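Sucrose 6(F)-phosphate phosphorylase (Thermoanaerobacterium thermosaccharolyticum DSM 571, PDB 6S9V) is a bacterial carbohydrate-active enzyme of the alpha-amylase family, built on a closed eight-stranded TIM barrel. Local coordinates at residues A[191-196]-A[232-237]; A[261-264]-A[269-272]; A[322-327]-A[353-358]; A[446-451]-A[491-496]. All blocks are in the same frame, centred on the assembly; numbering follows the deposited sequence.

Contact 1 of 4, residues A[191-196]-A[232-237]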
loop_
_atom_site.group_PDB
_atom_site.type_symbol
_atom_site.label_atom_id
_atom_site.label_comp_id
_atom_site.label_asym_id
_atom_site.label_seq_id
_atom_site.Cartn_x
_atom_site.Cartn_y
_atom_site.Cartn_z
ATOM N N GLU A 191 3.779 13.246 20.642
ATOM C CA GLU A 191 4.378 12.356 21.632
ATOM C C GLU A 191 3.908 10.922 21.424
ATOM O O GLU A 191 4.699 9.975 21.529
ATOM C CB GLU A 191 4.008 12.818 23.045
ATOM C CG GLU A 191 4.660 14.115 23.494
ATOM C CD GLU A 191 4.139 14.592 24.843
ATOM O OE1 GLU A 191 3.068 14.118 25.278
ATOM O OE2 GLU A 191 4.800 15.442 25.472
ATOM N N PHE A 192 2.612 10.750 21.154
ATOM C CA PHE A 192 2.046 9.430 20.888
ATOM C C PHE A 192 2.710 8.772 19.687
ATOM O O PHE A 192 3.128 7.610 19.755
ATOM C CB PHE A 192 0.539 9.579 20.674
ATOM C CG PHE A 192 -0.153 8.326 20.221
ATOM C CD1 PHE A 192 -0.394 7.288 21.109
ATOM C CD2 PHE A 192 -0.587 8.198 18.915
ATOM C CE1 PHE A 192 -1.042 6.139 20.692
ATOM C CE2 PHE A 192 -1.243 7.050 18.496
ATOM C CZ PHE A 192 -1.469 6.025 19.389
ATOM N N LEU A 193 2.836 9.507 18.580
ATOM C CA LEU A 193 3.455 8.944 17.389
ATOM C C LEU A 193 4.923 8.619 17.638
ATOM O O LEU A 193 5.422 7.589 17.174
ATOM C CB LEU A 193 3.306 9.905 16.209
ATOM C CG LEU A 193 1.875 10.243 15.780
ATOM C CD1 LEU A 193 1.885 11.244 14.638
ATOM C CD2 LEU A 193 1.102 8.992 15.381
ATOM N N LEU A 194 5.633 9.492 18.367
ATOM C CA LEU A 194 7.025 9.215 18.713
ATOM C C LEU A 194 7.158 7.927 19.512
ATOM O O LEU A 194 8.117 7.167 19.327
ATOM C CB LEU A 194 7.614 10.374 19.516
ATOM C CG LEU A 194 7.928 11.681 18.805
ATOM C CD1 LEU A 194 8.768 12.563 19.721
ATOM C CD2 LEU A 194 8.656 11.420 17.511
ATOM N N GLU A 195 6.223 7.679 20.434
ATOM C CA GLU A 195 6.268 6.455 21.220
ATOM C C GLU A 195 6.073 5.225 20.343
ATOM O O GLU A 195 6.647 4.170 20.626
ATOM C CB GLU A 195 5.200 6.496 22.317
ATOM C CG GLU A 195 5.149 5.243 23.183
ATOM C CD GLU A 195 6.471 4.936 23.860
ATOM O OE1 GLU A 195 7.224 5.887 24.166
ATOM O OE2 GLU A 195 6.770 3.738 24.063
ATOM N N VAL A 196 5.289 5.342 19.269
ATOM C CA VAL A 196 5.121 4.211 18.365
ATOM C C VAL A 196 6.413 3.945 17.600
ATOM O O VAL A 196 6.838 2.793 17.470
ATOM C CB VAL A 196 3.936 4.444 17.411
ATOM C CG1 VAL A 196 3.769 3.238 16.480
ATOM C CG2 VAL A 196 2.663 4.688 18.203
ATOM N N TYR A 232 3.475 19.459 4.510
ATOM C CA TYR A 232 4.919 19.240 4.443
ATOM C C TYR A 232 5.600 19.515 5.778
ATOM O O TYR A 232 6.648 18.925 6.075
ATOM C CB TYR A 232 5.518 20.095 3.323
ATOM C CG TYR A 232 5.484 19.376 1.997
ATOM C CD1 TYR A 232 6.394 18.369 1.725
ATOM C CD2 TYR A 232 4.532 19.675 1.032
ATOM C CE1 TYR A 232 6.372 17.688 0.536
ATOM C CE2 TYR A 232 4.504 18.993 -0.175
ATOM C CZ TYR A 232 5.433 18.000 -0.413
ATOM O OH TYR A 232 5.445 17.300 -1.600
ATOM N N GLU A 233 5.021 20.385 6.604
ATOM C CA GLU A 233 5.557 20.602 7.942
ATOM C C GLU A 233 5.431 19.341 8.793
ATOM O O GLU A 233 6.342 19.006 9.563
ATOM C CB GLU A 233 4.827 21.774 8.595
ATOM C CG GLU A 233 4.902 23.066 7.794
ATOM C CD GLU A 233 4.101 24.186 8.422
ATOM O OE1 GLU A 233 4.239 24.403 9.643
ATOM O OE2 GLU A 233 3.326 24.845 7.694
ATOM N N PHE A 234 4.307 18.630 8.669
ATOM C CA PHE A 234 4.152 17.357 9.360
ATOM C C PHE A 234 5.079 16.295 8.779
ATOM O O PHE A 234 5.727 15.550 9.521
ATOM C CB PHE A 234 2.703 16.881 9.276
ATOM C CG PHE A 234 2.486 15.513 9.859
ATOM C CD1 PHE A 234 2.412 15.339 11.234
ATOM C CD2 PHE A 234 2.382 14.403 9.040
ATOM C CE1 PHE A 234 2.232 14.086 11.779
ATOM C CE2 PHE A 234 2.193 13.147 9.582
ATOM C CZ PHE A 234 2.114 12.990 10.957
ATOM N N LEU A 235 5.127 16.187 7.449
ATOM C CA LEU A 235 5.988 15.186 6.827
ATOM C C LEU A 235 7.445 15.402 7.213
ATOM O O LEU A 235 8.153 14.447 7.559
ATOM C CB LEU A 235 5.824 15.222 5.311
ATOM C CG LEU A 235 4.487 14.736 4.764
ATOM C CD1 LEU A 235 4.397 15.000 3.270
ATOM C CD2 LEU A 235 4.288 13.249 5.064
ATOM N N ASP A 236 7.912 16.652 7.173
ATOM C CA ASP A 236 9.296 16.922 7.536
ATOM C C ASP A 236 9.554 16.552 8.987
ATOM O O ASP A 236 10.574 15.928 9.303
ATOM C CB ASP A 236 9.634 18.399 7.305
ATOM C CG ASP A 236 9.642 18.780 5.833
ATOM O OD1 ASP A 236 9.700 17.875 4.974
ATOM O OD2 ASP A 236 9.598 19.994 5.536
ATOM N N TRP A 237 8.634 16.926 9.885
ATOM C CA TRP A 237 8.768 16.556 11.286
ATOM C C TRP A 237 8.834 15.047 11.443
ATOM O O TRP A 237 9.719 14.514 12.125
ATOM C CB TRP A 237 7.602 17.124 12.103
ATOM C CG TRP A 237 7.592 16.574 13.501
ATOM C CD1 TRP A 237 8.300 17.039 14.566
ATOM C CD2 TRP A 237 6.845 15.451 13.977
ATOM N NE1 TRP A 237 8.046 16.274 15.676
ATOM C CE2 TRP A 237 7.155 15.292 15.340
ATOM C CE3 TRP A 237 5.944 14.561 13.383
ATOM C CZ2 TRP A 237 6.600 14.279 16.118
ATOM C CZ3 TRP A 237 5.394 13.562 14.153
ATOM C CH2 TRP A 237 5.722 13.427 15.506
#
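With CG anti to the backbone N in both Phe234 (chi1 175°) and Trp237 (chi1 171°), the two rings of helix 230-244 reach across to helix 187-202, where Leu193 and Leu194 meet them. Leu193 offers one methyl group to both rings: its CD1 lies 4.0 Å from Phe234 CE1, at the rim of that ring and near its plane, and 4.2 Å from Trp237 CZ3, again at a ring edge. Leu194 comes to the benzo part of the indole at a slant, its CD2 3.8 Å from Trp237 CZ2. The contact is purely apolar. The axes of segments 191-196 and 232-237 approach to 13.2 Å and run at 36° to each other, a separation too wide for small side chains to bridge; large flat rings can span it, while branched leucines fill the space around their edges. Trp237 also makes a cation-pi contact with Arg190, which suits an indole near the surface.

Both helices belong to the outer layer of the TIM barrel. Leu193 packs inward on Leu97 of strand 92-97, and helix 257-265 lies next to helix 230-244 round the barrel.

Contact 2 of 4, residues A[261-264]-A[269-272]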
loop_
_atom_site.group_PDB
_atom_site.type_symbol
_atom_site.label_atom_id
_atom_site.label_comp_id
_atom_site.label_asym_id
_atom_site.label_seq_id
_atom_site.Cartn_x
_atom_site.Cartn_y
_atom_site.Cartn_z
ATOM N N TYR A 261 4.909 12.887 -7.502
ATOM C CA TYR A 261 6.228 13.221 -8.030
ATOM C C TYR A 261 6.920 14.281 -7.180
ATOM O O TYR A 261 8.139 14.226 -6.975
ATOM C CB TYR A 261 6.114 13.684 -9.474
ATOM C CG TYR A 261 5.943 12.564 -10.487
ATOM C CD1 TYR A 261 5.330 11.355 -10.150
ATOM C CD2 TYR A 261 6.388 12.729 -11.788
ATOM C CE1 TYR A 261 5.173 10.338 -11.104
ATOM C CE2 TYR A 261 6.230 11.735 -12.736
ATOM C CZ TYR A 261 5.629 10.546 -12.397
ATOM O OH TYR A 261 5.506 9.578 -13.377
ATOM N N LYS A 262 6.166 15.257 -6.676
ATOM C CA LYS A 262 6.772 16.278 -5.825
ATOM C C LYS A 262 7.264 15.673 -4.514
ATOM O O LYS A 262 8.322 16.056 -4.006
ATOM C CB LYS A 262 5.768 17.402 -5.577
ATOM C CG LYS A 262 6.283 18.554 -4.733
ATOM C CD LYS A 262 5.294 19.714 -4.801
ATOM C CE LYS A 262 5.497 20.729 -3.695
ATOM N NZ LYS A 262 4.366 21.706 -3.679
ATOM N N LEU A 263 6.516 14.717 -3.957
ATOM C CA LEU A 263 6.975 14.012 -2.765
ATOM C C LEU A 263 8.314 13.327 -3.015
ATOM O O LEU A 263 9.263 13.481 -2.233
ATOM C CB LEU A 263 5.920 12.990 -2.336
ATOM C CG LEU A 263 4.703 13.587 -1.644
ATOM C CD1 LEU A 263 3.612 12.524 -1.498
ATOM C CD2 LEU A 263 5.076 14.171 -0.305
ATOM N N ALA A 264 8.410 12.566 -4.111
ATOM C CA ALA A 264 9.673 11.928 -4.476
ATOM C C ALA A 264 10.761 12.963 -4.740
ATOM O O ALA A 264 11.914 12.787 -4.320
ATOM C CB ALA A 264 9.475 11.040 -5.711
ATOM N N LEU A 269 9.888 8.604 0.123
ATOM C CA LEU A 269 9.515 7.357 -0.535
ATOM C C LEU A 269 8.007 7.293 -0.759
ATOM O O LEU A 269 7.219 7.656 0.116
ATOM C CB LEU A 269 9.961 6.153 0.298
ATOM C CG LEU A 269 11.473 5.977 0.476
ATOM C CD1 LEU A 269 11.795 4.994 1.586
ATOM C CD2 LEU A 269 12.070 5.492 -0.835
ATOM N N ILE A 270 7.617 6.823 -1.943
ATOM C CA ILE A 270 6.216 6.715 -2.328
ATOM C C ILE A 270 5.944 5.335 -2.911
ATOM O O ILE A 270 6.853 4.577 -3.252
ATOM C CB ILE A 270 5.798 7.795 -3.352
ATOM C CG1 ILE A 270 6.606 7.641 -4.647
ATOM C CG2 ILE A 270 5.973 9.192 -2.758
ATOM C CD1 ILE A 270 6.089 8.481 -5.802
ATOM N N TYR A 271 4.652 5.042 -3.058
ATOM C CA TYR A 271 4.201 3.865 -3.775
ATOM C C TYR A 271 3.978 4.201 -5.243
ATOM O O TYR A 271 3.465 5.272 -5.578
ATOM C CB TYR A 271 2.889 3.337 -3.205
ATOM C CG TYR A 271 3.008 2.578 -1.915
ATOM C CD1 TYR A 271 3.484 1.272 -1.903
ATOM C CD2 TYR A 271 2.616 3.150 -0.715
ATOM C CE1 TYR A 271 3.578 0.561 -0.723
ATOM C CE2 TYR A 271 2.710 2.451 0.469
ATOM C CZ TYR A 271 3.188 1.155 0.459
ATOM O OH TYR A 271 3.287 0.452 1.632
ATOM N N ASP A 272 4.308 3.259 -6.111
ATOM C CA ASP A 272 4.017 3.411 -7.532
ATOM C C ASP A 272 2.568 2.984 -7.754
ATOM O O ASP A 272 2.272 1.809 -7.954
ATOM C CB ASP A 272 4.983 2.589 -8.373
ATOM C CG ASP A 272 4.885 2.922 -9.853
ATOM O OD1 ASP A 272 3.806 3.376 -10.281
ATOM O OD2 ASP A 272 5.889 2.751 -10.581
#
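Helix 257-265 and strand 269-271 come together just before and after a short connection, with the CA atoms of Ala264 and Leu269 6.0 Å apart; the backbone of Ile270 is extended, and its CB points toward the helix. Ile270 carries the contact with two different branches. Its CG2 methyl meets the base of the Leu263 side chain, 3.8 Å from Leu263 CB, while its longer arm ends in CD1, 4.2 Å from Ala264 CB. The torsions divide the work: CG1 stands between the backbone N and the carbonyl carbon (chi1 62°), and CD1 continues in an extended line (chi2 169°), so that one beta-branched residue covers two successive helix positions. The small methyl of Ala264 lets the tip of the isoleucine come close to the helix surface.

This is the second half of a beta-alpha-beta unit, strand 248-251, helix 257-265 and strand 269-271, the repeating element of the TIM barrel. Strand 269-271 runs parallel to its neighbours on both sides, bonding through Leu269 to Leu251 and through Ile270 to Phe303. Ile270 thus belongs to the apolar layer between the barrel wall and its helices, and Leu263 extends that layer by touching Leu251.

Beyond the strand the chemistry turns polar. Asp272 OD1 caps the turn leading into helix 275-285, accepting from Ile274 N and Leu275 N and bonding to Tyr294 OH, while OD2 forms a salt bridge with Arg298. An aspartate suits this buried place because its two oxygens can serve several donors at once.

Contact 3 of 4, residues A[322-327]-A[353-358]; sequences IDTKKA and DGFDVH. With SO4 (sulfate ion), chain D; SO4 (sulfate ion), chain F.
Phe355 overlaps Ala327 and Thr324 at a slant, on the first turn of helix 324-336. Ala327 CB points toward Phe355 and meets the far end of its ring, 3.6 Å from Phe355 CE2, while Thr324 CG2 sits 4.0 Å from Phe355 CB, close to the root of the side chain. The threonine methyl is placed there by its torsion: CG2 is anti to the backbone N, with OG1 beside that N (chi1 -62°). Val314, Lys328 and Val331 add to the surroundings of Phe355.

The helix begins with a capping bond, Lys326 N to Asp323 OD1 at 2.9 Å, a usual role for aspartate at an N-cap. Further on, His358 in the central strand of a three-stranded antiparallel sheet donates from NE2, in the ring plane, to O3 of the sulfate ion of chain D, 2.7 Å away and almost straight at 175°. Lys325 NZ holds O1 of the sulfate ion of chain F at 2.7 Å; both ions are probably from the crystallisation liquor.

The contact itself is therefore apolar, with the charged groups turned elsewhere. The bond from His358 ND1 to Lys315 O fixes the rotation of the imidazole, so that NE2 points at its sulfate.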
loop_
_atom_site.group_PDB
_atom_site.type_symbol
_atom_site.label_atom_id
_atom_site.label_comp_id
_atom_site.label_asym_id
_atom_site.label_seq_id
_atom_site.Cartn_x
_atom_site.Cartn_y
_atom_site.Cartn_z
ATOM N N ILE A 322 -4.626 9.094 -18.551
ATOM C CA ILE A 322 -5.464 8.283 -19.421
ATOM C C ILE A 322 -6.796 9.000 -19.551
ATOM O O ILE A 322 -7.240 9.687 -18.626
ATOM C CB ILE A 322 -5.701 6.862 -18.864
ATOM C CG1 ILE A 322 -6.409 6.946 -17.512
ATOM C CG2 ILE A 322 -4.390 6.137 -18.724
ATOM C CD1 ILE A 322 -6.623 5.620 -16.825
ATOM N N ASP A 323 -7.430 8.847 -20.705
ATOM C CA ASP A 323 -8.751 9.425 -20.890
ATOM C C ASP A 323 -9.818 8.451 -20.382
ATOM O O ASP A 323 -9.550 7.286 -20.073
ATOM C CB ASP A 323 -8.980 9.814 -22.351
ATOM C CG ASP A 323 -9.012 8.626 -23.293
ATOM O OD1 ASP A 323 -8.978 7.469 -22.828
ATOM O OD2 ASP A 323 -9.075 8.868 -24.518
ATOM N N THR A 324 -11.041 8.965 -20.251
ATOM C CA THR A 324 -12.130 8.156 -19.712
ATOM C C THR A 324 -12.379 6.917 -20.564
ATOM O O THR A 324 -12.664 5.836 -20.029
ATOM C CB THR A 324 -13.397 9.005 -19.598
ATOM O OG1 THR A 324 -13.159 10.082 -18.678
ATOM C CG2 THR A 324 -14.568 8.172 -19.108
ATOM N N LYS A 325 -12.299 7.052 -21.890
ATOM C CA LYS A 325 -12.511 5.901 -22.762
ATOM C C LYS A 325 -11.624 4.726 -22.370
ATOM O O LYS A 325 -12.093 3.589 -22.259
ATOM C CB LYS A 325 -12.267 6.278 -24.223
ATOM C CG LYS A 325 -13.355 7.116 -24.828
ATOM C CD LYS A 325 -12.979 7.576 -26.231
ATOM C CE LYS A 325 -13.995 8.547 -26.757
ATOM N NZ LYS A 325 -15.285 7.854 -27.054
ATOM N N LYS A 326 -10.323 4.972 -22.207
ATOM C CA LYS A 326 -9.394 3.881 -21.920
ATOM C C LYS A 326 -9.481 3.436 -20.468
ATOM O O LYS A 326 -9.340 2.239 -20.174
ATOM C CB LYS A 326 -7.973 4.291 -22.305
ATOM C CG LYS A 326 -7.858 4.637 -23.792
ATOM C CD LYS A 326 -8.029 3.388 -24.655
ATOM C CE LYS A 326 -8.349 3.729 -26.100
ATOM N NZ LYS A 326 -8.514 2.491 -26.915
ATOM N N ALA A 327 -9.706 4.369 -19.540
ATOM C CA ALA A 327 -9.964 3.971 -18.161
ATOM C C ALA A 327 -11.180 3.049 -18.099
ATOM O O ALA A 327 -11.141 1.978 -17.480
ATOM C CB ALA A 327 -10.190 5.205 -17.288
ATOM N N ASP A 353 -21.967 12.237 -10.698
ATOM C CA ASP A 353 -21.542 12.860 -11.941
ATOM C C ASP A 353 -20.156 12.382 -12.357
ATOM O O ASP A 353 -19.263 12.216 -11.519
ATOM C CB ASP A 353 -21.524 14.388 -11.805
ATOM C CG ASP A 353 -22.915 14.989 -11.713
ATOM O OD1 ASP A 353 -23.907 14.235 -11.669
ATOM O OD2 ASP A 353 -23.014 16.234 -11.690
ATOM N N GLY A 354 -19.995 12.138 -13.659
ATOM C CA GLY A 354 -18.694 11.853 -14.227
ATOM C C GLY A 354 -18.206 10.445 -13.957
ATOM O O GLY A 354 -18.852 9.628 -13.302
ATOM N N PHE A 355 -17.046 10.149 -14.536
ATOM C CA PHE A 355 -16.317 8.927 -14.221
ATOM C C PHE A 355 -15.811 9.036 -12.786
ATOM O O PHE A 355 -15.081 9.978 -12.456
ATOM C CB PHE A 355 -15.159 8.758 -15.201
ATOM C CG PHE A 355 -14.505 7.400 -15.169
ATOM C CD1 PHE A 355 -15.185 6.278 -15.602
ATOM C CD2 PHE A 355 -13.202 7.256 -14.727
ATOM C CE1 PHE A 355 -14.575 5.032 -15.590
ATOM C CE2 PHE A 355 -12.593 6.012 -14.706
ATOM C CZ PHE A 355 -13.278 4.903 -15.140
ATOM N N ASP A 356 -16.177 8.085 -11.932
ATOM C CA ASP A 356 -15.871 8.226 -10.509
ATOM C C ASP A 356 -15.336 6.922 -9.930
ATOM O O ASP A 356 -15.602 6.578 -8.774
ATOM C CB ASP A 356 -17.088 8.714 -9.717
ATOM C CG ASP A 356 -18.236 7.736 -9.736
ATOM O OD1 ASP A 356 -18.295 6.888 -10.654
ATOM O OD2 ASP A 356 -19.079 7.808 -8.817
ATOM N N VAL A 357 -14.532 6.204 -10.704
ATOM C CA VAL A 357 -13.939 4.957 -10.241
ATOM C C VAL A 357 -12.629 5.265 -9.520
ATOM O O VAL A 357 -11.669 5.751 -10.129
ATOM C CB VAL A 357 -13.702 3.985 -11.406
ATOM C CG1 VAL A 357 -13.077 2.701 -10.876
ATOM C CG2 VAL A 357 -15.019 3.721 -12.158
ATOM N N HIS A 358 -12.589 4.943 -8.226
ATOM C CA HIS A 358 -11.393 5.140 -7.407
ATOM C C HIS A 358 -10.448 3.958 -7.544
ATOM O O HIS A 358 -9.253 4.138 -7.817
ATOM C CB HIS A 358 -11.828 5.354 -5.951
ATOM C CG HIS A 358 -10.717 5.707 -5.013
ATOM N ND1 HIS A 358 -9.821 6.725 -5.262
ATOM C CD2 HIS A 358 -10.384 5.200 -3.803
ATOM C CE1 HIS A 358 -8.972 6.818 -4.253
ATOM N NE2 HIS A 358 -9.294 5.906 -3.353
HETATM S S SO4 D . -8.201 6.487 0.070
HETATM O O1 SO4 D . -7.592 7.796 -0.203
HETATM O O2 SO4 D . -9.645 6.612 0.239
HETATM O O3 SO4 D . -7.908 5.603 -1.051
HETATM O O4 SO4 D . -7.653 5.931 1.301
HETATM S S SO4 F . -17.638 5.454 -25.096
HETATM O O1 SO4 F . -17.263 6.805 -25.497
HETATM O O2 SO4 F . -17.503 4.555 -26.238
HETATM O O3 SO4 F . -19.017 5.453 -24.615
HETATM O O4 SO4 F . -16.748 5.015 -24.022
#

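Contact 4 of 4, residues A[446-451]-A[491-496]; sequences EYEAFN and INENGE
Tyr447 OH donates to Ile491 O over 2.6 Å, a bond that reaches the carbonyl in its plane and on a lone pair, with a C=O...donor angle of 120°. The oxygen lies at the edge of the phenol ring, and Ile491 CB is 3.5 Å from the same hydroxyl. Tyr447 follows directly on the end of helix 432-446; with CG anti to the backbone N (chi1 -161°) its ring extends across to strand 485-491. Tyrosine suits the place because its apolar ring can be buried while its hydroxyl serves the backbone, including Arg474 N.

Nearby, Glu448 OE2 and Glu493 OE2 are 4.1 Å apart, their side chains crossing at about a right angle with carboxylate planes 63° apart; Glu493 is poorly ordered, so any repulsion is uncertain, and has a long, weak ion pair with Lys473.

The carbonyl is held at the entry to a type I turn, Asn492 to Gly495. Asn492 OD1 accepts from Glu496 N at 2.8 Å, and Asn492 ND2 donates to Glu496 OE1 at 3.2 Å.

Phe443, one turn back in the helix, lies nearly parallel to the Tyr447 ring. Tyr490 of strand 485-491 meets that ring edge-to-face and Cys475 touches it, docking the helix end on the five-stranded antiparallel sheet.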
loop_
_atom_site.group_PDB
_atom_site.type_symbol
_atom_site.label_atom_id
_atom_site.label_comp_id
_atom_site.label_asym_id
_atom_site.label_seq_id
_atom_site.Cartn_x
_atom_site.Cartn_y
_atom_site.Cartn_z
ATOM N N GLU A 446 18.482 -12.740 -6.972
ATOM C CA GLU A 446 19.823 -13.299 -7.057
ATOM C C GLU A 446 20.685 -12.628 -8.114
ATOM O O GLU A 446 21.894 -12.480 -7.913
ATOM C CB GLU A 446 19.769 -14.802 -7.376
ATOM C CG GLU A 446 19.173 -15.694 -6.292
ATOM C CD GLU A 446 18.886 -17.110 -6.793
ATOM O OE1 GLU A 446 19.011 -17.341 -8.013
ATOM O OE2 GLU A 446 18.547 -17.994 -5.972
ATOM N N TYR A 447 20.111 -12.210 -9.237
ATOM C CA TYR A 447 20.941 -11.757 -10.342
ATOM C C TYR A 447 21.411 -10.328 -10.106
ATOM O O TYR A 447 20.605 -9.421 -9.889
ATOM C CB TYR A 447 20.203 -11.874 -11.669
ATOM C CG TYR A 447 21.189 -11.848 -12.816
ATOM C CD1 TYR A 447 22.078 -12.900 -13.015
ATOM C CD2 TYR A 447 21.273 -10.754 -13.657
ATOM C CE1 TYR A 447 23.005 -12.868 -14.046
ATOM C CE2 TYR A 447 22.188 -10.716 -14.687
ATOM C CZ TYR A 447 23.048 -11.768 -14.877
ATOM O OH TYR A 447 23.960 -11.707 -15.898
ATOM N N GLU A 448 22.722 -10.126 -10.190
ATOM C CA GLU A 448 23.335 -8.897 -9.700
ATOM C C GLU A 448 23.040 -7.681 -10.571
ATOM O O GLU A 448 23.177 -6.548 -10.089
ATOM C CB GLU A 448 24.845 -9.119 -9.583
ATOM C CG GLU A 448 25.242 -10.248 -8.620
ATOM C CD GLU A 448 25.207 -11.661 -9.234
ATOM O OE1 GLU A 448 24.570 -11.873 -10.297
ATOM O OE2 GLU A 448 25.833 -12.570 -8.637
ATOM N N ALA A 449 22.626 -7.878 -11.826
ATOM C CA ALA A 449 22.437 -6.751 -12.734
ATOM C C ALA A 449 21.347 -5.799 -12.258
ATOM O O ALA A 449 21.383 -4.604 -12.583
ATOM C CB ALA A 449 22.108 -7.256 -14.142
ATOM N N PHE A 450 20.355 -6.299 -11.516
ATOM C CA PHE A 450 19.278 -5.428 -11.056
ATOM C C PHE A 450 19.780 -4.347 -10.112
ATOM O O PHE A 450 19.067 -3.371 -9.867
ATOM C CB PHE A 450 18.192 -6.248 -10.358
ATOM C CG PHE A 450 17.446 -7.156 -11.280
ATOM C CD1 PHE A 450 16.539 -6.645 -12.198
ATOM C CD2 PHE A 450 17.647 -8.525 -11.233
ATOM C CE1 PHE A 450 15.848 -7.485 -13.052
ATOM C CE2 PHE A 450 16.948 -9.370 -12.085
ATOM C CZ PHE A 450 16.058 -8.847 -12.997
ATOM N N ASN A 451 20.992 -4.495 -9.585
ATOM C CA ASN A 451 21.585 -3.478 -8.736
ATOM C C ASN A 451 22.481 -2.524 -9.509
ATOM O O ASN A 451 23.298 -1.829 -8.898
ATOM C CB ASN A 451 22.353 -4.150 -7.599
ATOM C CG ASN A 451 21.430 -4.888 -6.656
ATOM O OD1 ASN A 451 20.395 -4.359 -6.266
ATOM N ND2 ASN A 451 21.777 -6.119 -6.312
ATOM N N ILE A 491 23.714 -13.177 -18.538
ATOM C CA ILE A 491 25.090 -13.663 -18.564
ATOM C C ILE A 491 25.299 -14.522 -17.324
ATOM O O ILE A 491 25.139 -14.042 -16.195
ATOM C CB ILE A 491 26.099 -12.502 -18.599
ATOM C CG1 ILE A 491 25.844 -11.582 -19.796
ATOM C CG2 ILE A 491 27.522 -13.048 -18.609
ATOM C CD1 ILE A 491 25.920 -12.260 -21.143
ATOM N N ASN A 492 25.657 -15.789 -17.522
ATOM C CA ASN A 492 25.804 -16.711 -16.402
ATOM C C ASN A 492 27.184 -16.524 -15.765
ATOM O O ASN A 492 27.952 -15.635 -16.140
ATOM C CB ASN A 492 25.558 -18.144 -16.874
ATOM C CG ASN A 492 26.623 -18.647 -17.838
ATOM O OD1 ASN A 492 27.685 -18.045 -18.003
ATOM N ND2 ASN A 492 26.326 -19.757 -18.500
ATOM N N GLU A 493 27.516 -17.366 -14.783
ATOM C CA GLU A 493 28.768 -17.201 -14.054
ATOM C C GLU A 493 29.989 -17.432 -14.937
ATOM O O GLU A 493 31.063 -16.894 -14.643
ATOM C CB GLU A 493 28.800 -18.157 -12.855
ATOM C CG GLU A 493 27.991 -17.701 -11.642
ATOM C CD GLU A 493 28.574 -16.472 -10.966
ATOM O OE1 GLU A 493 29.807 -16.278 -11.040
ATOM O OE2 GLU A 493 27.802 -15.707 -10.352
ATOM N N ASN A 494 29.850 -18.200 -16.013
ATOM C CA ASN A 494 30.949 -18.442 -16.938
ATOM C C ASN A 494 31.033 -17.408 -18.055
ATOM O O ASN A 494 31.826 -17.587 -18.984
ATOM C CB ASN A 494 30.836 -19.841 -17.551
ATOM C CG ASN A 494 30.851 -20.940 -16.506
ATOM O OD1 ASN A 494 31.396 -20.771 -15.415
ATOM N ND2 ASN A 494 30.270 -22.084 -16.847
ATOM N N GLY A 495 30.237 -16.343 -17.996
ATOM C CA GLY A 495 30.252 -15.333 -19.034
ATOM C C GLY A 495 29.473 -15.678 -20.282
ATOM O O GLY A 495 29.556 -14.938 -21.269
ATOM N N GLU A 496 28.729 -16.775 -20.277
ATOM C CA GLU A 496 27.965 -17.203 -21.439
ATOM C C GLU A 496 26.572 -16.592 -21.383
ATOM O O GLU A 496 25.975 -16.479 -20.309
ATOM C CB GLU A 496 27.879 -18.729 -21.469
ATOM C CG GLU A 496 29.247 -19.411 -21.516
ATOM C CD GLU A 496 29.199 -20.873 -21.108
ATOM O OE1 GLU A 496 28.151 -21.323 -20.598
ATOM O OE2 GLU A 496 30.220 -21.571 -21.282
#

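How the contacts relate
Contact 1 joins two outer helices of the barrel, and contact 2 joins the next helix to the barrel wall. They touch directly, with Leu235 CD1 3.7 Å from Leu263 CD2 and Tyr232 OH 3.4 Å from Leu263 CD2, although their centres are 19 Å apart. Contact 3 is separate, its centre 23 Å from that of contact 2 and 35 Å from that of contact 1; its His358 reaches the sulfate ion of chain D, probably also bound by Tyr215 OH and Arg148 NH2, while Lys325 holds that of chain F. Contact 4 lies at the five-stranded sheet, its nearest atoms about 14 Å from contact 2 and about 25 Å from contact 3. The four follow one another in sequence without overlap.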